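Local structure of tRNA threonylcarbamoyladenosine biosynthesis protein TsaE (Haemophilus influenzae, 1HTW) at residues I57-Q60 / G61-S65; Y74-G78 / K79-H83. The protein binds ATP and magnesium and is required for forming the threonylcarbamoyl group on adenosine 37 of tRNAs that read codons beginning with adenine. One frame throughout, in Å; residues are numbered along the deposited sequence.

Contact 1: I57-Q60 / G61-S65; sequences IGHQ and GNVKS
The imidazole of His59 leans over the bend that follows it and meets the backbone of Gly61 and Asn62. Its polar contact runs through one water, which lies in the ring plane 2.8 Å from His59 NE2 and donates a hydrogen bond to Asn62 O at 2.6 Å. His59 NE2 itself stays 3.6 Å from Asn62 O, so the water spans the gap between them. With CG anti to the backbone N (chi1 178°), the ring is carried toward 61-65.

Van der Waals contact supplies the rest. His59 CD2 stands 3.4 Å from Gly61 O, approached obliquely to the ring, and Val63 CG2 reaches the same carbon at 4.1 Å.

Two glycines make the backbone path possible. Gly58, at phi 119°, is the C' residue of the Schellman motif ending helix 46-56, with His59 N bonded to Leu54 O and Gly58 N to Gln55 O. Gly61 has phi 129°, and its carbonyl accepts from Gln55 NE2 of that helix.

Val63 also packs on Arg51 and Leu54, laying the loop back along the helix that leaves the P-loop. The imidazole's link to Asn62 O is thus indirect and water-borne, whereas Gln55 NE2 holds the Gly61 carbonyl directly.

Contact 2: Y74-G78 / K79-H83; sequences YNIAG and KMIYH
Tyr74 and Ile81 face each other as a hydrogen-bonded antiparallel pair, and their CB atoms lie 4.4 Å apart on the buried face of the sheet. Tyr74 N donates to Ile81 O at 2.8 Å, nearly straight on to the carbonyl, and Ile81 N donates to Tyr74 O. On this face Ile76 CG1 meets Ile81 CD1 at 4.2 Å, with Leu54 of helix 46-56 against Tyr74 and Ile81. Tyr74 and His83 share a water in the plane of both rings, 2.7 Å from Tyr74 OH and from His83 ND1. His83 NE2 is bonded to Glu113, a magnesium ligand, linking the tyrosine through water and histidine to the metal site.

The motif is a beta hairpin with a two-residue loop, Ala77-Gly78, in a type I' turn, both residues at positive phi (52° and 98°); Ile76 N donates to Lys79 O at 2.9 Å and Lys79 N to Ile76 O.

On the face of Asn75 and Met80 the end near the turn is more open: Asn75 is exposed and Met80 partly so. Met80, folded back beyond CG, lays SD across the Asn75 amide, 3.6 Å from ND2. Asn75 OD1 instead accepts from Gly78 N at 2.9 Å in an Asx motif.

How the contacts relate
From the N terminus, the chain leaves helix 46-56 and enters contact 1, which closes a short bend at 57-65. It then runs into strand 71-76, and contact 2 closes the hairpin with strand 79-85. The two lie in series, neither nested nor crossed, with centres about 10 Å apart. They nevertheless touch: His59 meets Tyr74 edge-to-face, with NE2 3.5 Å from Tyr74 CE2, and Ile57 CD1 lies 3.5 Å from Ile81 CD1. Val63 CA adds a contact with Tyr74 OH at 3.6 Å. The loop thus lies against the hairpin at the margin of the sheet, where 71-76 is an outermost strand, tying it to helix 46-56.

Contact 1: I57-Q60 / G61-S65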
ATOM      1  N   ILE A  57       0.871 -12.501   3.333  1.00 15.58           N
ATOM      2  CA  ILE A  57       2.276 -13.018   3.081  1.00 15.27           C
ATOM      3  C   ILE A  57       2.852 -13.524   4.397  1.00 25.69           C
ATOM      4  O   ILE A  57       4.069 -13.822   4.449  1.00 20.74           O
ATOM      5  CB  ILE A  57       3.134 -11.943   2.455  1.00 15.82           C
ATOM      6  CG1 ILE A  57       3.167 -10.595   3.147  1.00 18.81           C
ATOM      7  CG2 ILE A  57       2.693 -11.729   0.979  1.00 22.50           C
ATOM      8  CD1 ILE A  57       4.219  -9.613   2.650  1.00 24.13           C
ATOM      9  N   GLY A  58       2.042 -13.657   5.450  1.00 20.30           N
ATOM     10  CA  GLY A  58       2.567 -14.285   6.687  1.00 21.54           C
ATOM     11  C   GLY A  58       2.606 -13.516   7.958  1.00 17.22           C
ATOM     12  O   GLY A  58       3.026 -14.076   9.024  1.00 19.63           O
ATOM     13  N   HIS A  59       2.323 -12.219   8.055  1.00 16.52           N
ATOM     14  CA  HIS A  59       2.300 -11.512   9.293  1.00 19.20           C
ATOM     15  C   HIS A  59       1.290 -12.167  10.228  1.00 20.18           C
ATOM     16  O   HIS A  59       0.161 -12.406   9.804  1.00 18.38           O
ATOM     17  CB  HIS A  59       2.021 -10.020   9.146  1.00 18.25           C
ATOM     18  CG  HIS A  59       1.960  -9.366  10.486  1.00 22.46           C
ATOM     19  ND1 HIS A  59       3.078  -9.140  11.270  1.00 23.66           N
ATOM     20  CD2 HIS A  59       0.889  -8.910  11.184  1.00 24.99           C
ATOM     21  CE1 HIS A  59       2.684  -8.444  12.338  1.00 23.60           C
ATOM     22  NE2 HIS A  59       1.382  -8.326  12.325  1.00 29.31           N
ATOM     23  N   GLN A  60       1.708 -12.513  11.451  1.00 19.39           N
ATOM     24  CA  GLN A  60       0.751 -13.056  12.432  1.00 16.08           C
ATOM     25  C   GLN A  60       0.605 -12.033  13.558  1.00 19.00           C
ATOM     26  O   GLN A  60       1.569 -11.547  14.134  1.00 24.32           O
ATOM     27  CB  GLN A  60       1.320 -14.349  13.059  1.00 22.79           C
ATOM     28  CG  GLN A  60       1.975 -15.277  12.074  1.00 32.22           C
ATOM     29  CD  GLN A  60       2.266 -16.646  12.641  1.00 53.62           C
ATOM     30  OE1 GLN A  60       3.353 -16.892  13.176  1.00 57.98           O
ATOM     31  NE2 GLN A  60       1.282 -17.527  12.518  1.00 67.27           N
ATOM     32  N   GLY A  61      -0.682 -11.639  13.781  1.00 19.46           N
ATOM     33  CA  GLY A  61      -0.906 -10.548  14.727  1.00 21.17           C
ATOM     34  C   GLY A  61      -1.788  -9.471  14.141  1.00 26.87           C
ATOM     35  O   GLY A  61      -2.005  -9.385  12.930  1.00 17.92           O
ATOM     36  N   ASN A  62      -2.227  -8.526  14.994  1.00 26.22           N
ATOM     37  CA  ASN A  62      -3.102  -7.477  14.539  1.00 28.06           C
ATOM     38  C   ASN A  62      -2.359  -6.500  13.613  1.00 24.94           C
ATOM     39  O   ASN A  62      -1.175  -6.280  13.740  1.00 24.79           O
ATOM     40  CB  ASN A  62      -3.712  -6.644  15.669  1.00 48.28           C
ATOM     41  CG  ASN A  62      -4.146  -7.326  16.921  1.00 75.01           C
ATOM     42  OD1 ASN A  62      -5.145  -6.920  17.563  1.00 70.68           O
ATOM     43  ND2 ASN A  62      -3.417  -8.346  17.366  1.00 71.08           N
ATOM     44  N   VAL A  63      -3.145  -5.962  12.658  1.00 20.08           N
ATOM     45  CA  VAL A  63      -2.607  -4.910  11.798  1.00 19.87           C
ATOM     46  C   VAL A  63      -3.314  -3.615  12.247  1.00 24.50           C
ATOM     47  O   VAL A  63      -4.440  -3.359  11.819  1.00 30.25           O
ATOM     48  CB  VAL A  63      -2.857  -5.175  10.310  1.00 20.32           C
ATOM     49  CG1 VAL A  63      -2.568  -3.981   9.449  1.00 28.92           C
ATOM     50  CG2 VAL A  63      -2.022  -6.399   9.881  1.00 18.97           C
ATOM     51  N   LYS A  64      -2.633  -2.875  13.099  1.00 19.46           N
ATOM     52  CA  LYS A  64      -3.206  -1.672  13.708  1.00 26.99           C
ATOM     53  C   LYS A  64      -2.805  -0.447  12.927  1.00 27.74           C
ATOM     54  O   LYS A  64      -1.602  -0.216  12.738  1.00 22.33           O
ATOM     55  CB  LYS A  64      -2.708  -1.561  15.168  1.00 25.09           C
ATOM     56  CG  LYS A  64      -3.283  -0.348  15.906  1.00 40.66           C
ATOM     57  CD  LYS A  64      -2.801  -0.276  17.339  1.00 49.19           C
ATOM     58  CE  LYS A  64      -3.418  -1.344  18.228  1.00 59.61           C
ATOM     59  NZ  LYS A  64      -3.307  -0.975  19.677  1.00 63.66           N
ATOM     60  N   SER A  65      -3.803   0.334  12.420  1.00 17.56           N
ATOM     61  CA  SER A  65      -3.386   1.549  11.708  1.00 20.08           C
ATOM     62  C   SER A  65      -2.652   2.499  12.656  1.00 25.19           C
ATOM     63  O   SER A  65      -3.108   2.760  13.781  1.00 25.93           O
ATOM     64  CB  SER A  65      -4.695   2.252  11.238  1.00 30.17           C
ATOM     65  OG  SER A  65      -4.436   3.561  10.798  1.00 49.54           O
TER
HETATM   66  O   HOH W   1       0.681  -7.560  14.978  1.00 39.41           O

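Contact 2: Y74-G78 / K79-H83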
ATOM      1  N   TYR A  74       6.918  -3.401   9.673  1.00 14.88           N
ATOM      2  CA  TYR A  74       6.773  -4.794   9.704  1.00 13.73           C
ATOM      3  C   TYR A  74       8.025  -5.551   9.129  1.00 16.27           C
ATOM      4  O   TYR A  74       8.553  -5.046   8.170  1.00 19.00           O
ATOM      5  CB  TYR A  74       5.551  -5.309   8.927  1.00 18.18           C
ATOM      6  CG  TYR A  74       4.225  -4.817   9.530  1.00 13.11           C
ATOM      7  CD1 TYR A  74       3.783  -3.551   9.266  1.00 17.78           C
ATOM      8  CD2 TYR A  74       3.512  -5.679  10.340  1.00 19.02           C
ATOM      9  CE1 TYR A  74       2.553  -3.107   9.830  1.00 23.06           C
ATOM     10  CE2 TYR A  74       2.296  -5.257  10.897  1.00 18.24           C
ATOM     11  CZ  TYR A  74       1.869  -3.978  10.623  1.00 22.39           C
ATOM     12  OH  TYR A  74       0.659  -3.578  11.199  1.00 22.08           O
ATOM     13  N   ASN A  75       8.338  -6.665   9.767  1.00 20.57           N
ATOM     14  CA  ASN A  75       9.405  -7.541   9.267  1.00 23.98           C
ATOM     15  C   ASN A  75       8.786  -8.880   8.958  1.00 22.42           C
ATOM     16  O   ASN A  75       8.338  -9.605   9.874  1.00 23.98           O
ATOM     17  CB  ASN A  75      10.555  -7.653  10.286  1.00 27.55           C
ATOM     18  CG  ASN A  75      11.656  -8.582   9.769  1.00 31.52           C
ATOM     19  OD1 ASN A  75      11.349  -9.578   9.132  1.00 25.78           O
ATOM     20  ND2 ASN A  75      12.891  -8.342  10.195  1.00 29.37           N
ATOM     21  N   ILE A  76       8.517  -9.162   7.670  1.00 18.25           N
ATOM     22  CA  ILE A  76       7.827 -10.345   7.278  1.00 15.84           C
ATOM     23  C   ILE A  76       8.803 -11.309   6.571  1.00 30.70           C
ATOM     24  O   ILE A  76       9.105 -11.076   5.418  1.00 25.65           O
ATOM     25  CB  ILE A  76       6.622 -10.084   6.324  1.00 20.66           C
ATOM     26  CG1 ILE A  76       5.723  -9.037   7.055  1.00 28.90           C
ATOM     27  CG2 ILE A  76       5.833 -11.391   6.227  1.00 24.66           C
ATOM     28  CD1 ILE A  76       5.616  -9.378   8.527  1.00 31.96           C
ATOM     29  N   ALA A  77       9.230 -12.310   7.330  1.00 26.33           N
ATOM     30  CA  ALA A  77      10.206 -13.278   6.816  1.00 28.63           C
ATOM     31  C   ALA A  77      11.410 -12.514   6.247  1.00 29.29           C
ATOM     32  O   ALA A  77      11.955 -12.952   5.241  1.00 30.69           O
ATOM     33  CB  ALA A  77       9.621 -14.201   5.777  1.00 34.00           C
ATOM     34  N   GLY A  78      11.747 -11.383   6.862  1.00 23.00           N
ATOM     35  CA  GLY A  78      12.927 -10.637   6.455  1.00 27.93           C
ATOM     36  C   GLY A  78      12.685  -9.465   5.529  1.00 28.84           C
ATOM     37  O   GLY A  78      13.577  -8.606   5.409  1.00 32.54           O
ATOM     38  N   LYS A  79      11.507  -9.391   4.908  1.00 22.47           N
ATOM     39  CA  LYS A  79      11.173  -8.243   4.035  1.00 18.77           C
ATOM     40  C   LYS A  79      10.628  -7.100   4.864  1.00 20.52           C
ATOM     41  O   LYS A  79       9.753  -7.371   5.714  1.00 22.11           O
ATOM     42  CB  LYS A  79      10.075  -8.726   3.048  1.00 20.11           C
ATOM     43  CG  LYS A  79       9.727  -7.611   2.030  1.00 21.09           C
ATOM     44  CD  LYS A  79      10.916  -7.489   1.027  1.00 29.52           C
ATOM     45  CE  LYS A  79      10.552  -6.471  -0.049  1.00 30.06           C
ATOM     46  NZ  LYS A  79      11.580  -6.458  -1.170  1.00 24.69           N
ATOM     47  N   MET A  80      11.124  -5.909   4.724  1.00 17.19           N
ATOM     48  CA  MET A  80      10.668  -4.775   5.551  1.00 19.14           C
ATOM     49  C   MET A  80       9.502  -4.075   4.821  1.00 25.17           C
ATOM     50  O   MET A  80       9.637  -3.637   3.689  1.00 19.66           O
ATOM     51  CB  MET A  80      11.803  -3.796   5.780  1.00 26.29           C
ATOM     52  CG  MET A  80      13.059  -4.419   6.423  1.00 26.28           C
ATOM     53  SD  MET A  80      12.645  -5.446   8.021  1.00 33.63           S
ATOM     54  CE  MET A  80      11.922  -4.054   9.045  1.00 27.47           C
ATOM     55  N   ILE A  81       8.373  -3.930   5.512  1.00 17.06           N
ATOM     56  CA  ILE A  81       7.176  -3.342   4.902  1.00 16.97           C
ATOM     57  C   ILE A  81       6.682  -2.247   5.846  1.00 15.84           C
ATOM     58  O   ILE A  81       6.597  -2.535   7.038  1.00 19.70           O
ATOM     59  CB  ILE A  81       6.112  -4.387   4.623  1.00 20.86           C
ATOM     60  CG1 ILE A  81       6.717  -5.422   3.615  1.00 18.83           C
ATOM     61  CG2 ILE A  81       4.886  -3.724   3.941  1.00 21.22           C
ATOM     62  CD1 ILE A  81       6.014  -6.709   3.538  1.00 28.57           C
ATOM     63  N   TYR A  82       6.434  -1.096   5.297  1.00 13.85           N
ATOM     64  CA  TYR A  82       6.054   0.059   6.113  1.00 17.34           C
ATOM     65  C   TYR A  82       4.619   0.515   5.767  1.00 20.92           C
ATOM     66  O   TYR A  82       4.312   0.632   4.612  1.00 18.25           O
ATOM     67  CB  TYR A  82       7.004   1.228   5.893  1.00 14.33           C
ATOM     68  CG  TYR A  82       8.392   0.836   6.379  1.00 18.11           C
ATOM     69  CD1 TYR A  82       8.749   0.893   7.692  1.00 22.78           C
ATOM     70  CD2 TYR A  82       9.284   0.310   5.430  1.00 27.67           C
ATOM     71  CE1 TYR A  82      10.023   0.490   8.104  1.00 26.60           C
ATOM     72  CE2 TYR A  82      10.530  -0.162   5.864  1.00 23.56           C
ATOM     73  CZ  TYR A  82      10.875  -0.058   7.174  1.00 30.14           C
ATOM     74  OH  TYR A  82      12.170  -0.436   7.556  1.00 29.49           O
ATOM     75  N   HIS A  83       3.798   0.528   6.814  1.00 16.98           N
ATOM     76  CA  HIS A  83       2.380   0.959   6.597  1.00 17.11           C
ATOM     77  C   HIS A  83       2.305   2.364   7.167  1.00 17.47           C
ATOM     78  O   HIS A  83       2.644   2.658   8.324  1.00 18.42           O
ATOM     79  CB  HIS A  83       1.471  -0.003   7.389  1.00 15.65           C
ATOM     80  CG  HIS A  83       0.005   0.384   7.284  1.00 16.35           C
ATOM     81  ND1 HIS A  83      -0.893  -0.008   8.238  1.00 20.49           N
ATOM     82  CD2 HIS A  83      -0.651   1.073   6.334  1.00 23.08           C
ATOM     83  CE1 HIS A  83      -2.104   0.456   7.903  1.00 19.54           C
ATOM     84  NE2 HIS A  83      -2.006   1.082   6.729  1.00 19.19           N
TER
HETATM   85  O   HOH W   2      -0.105  -1.102  10.611  1.00 22.29           O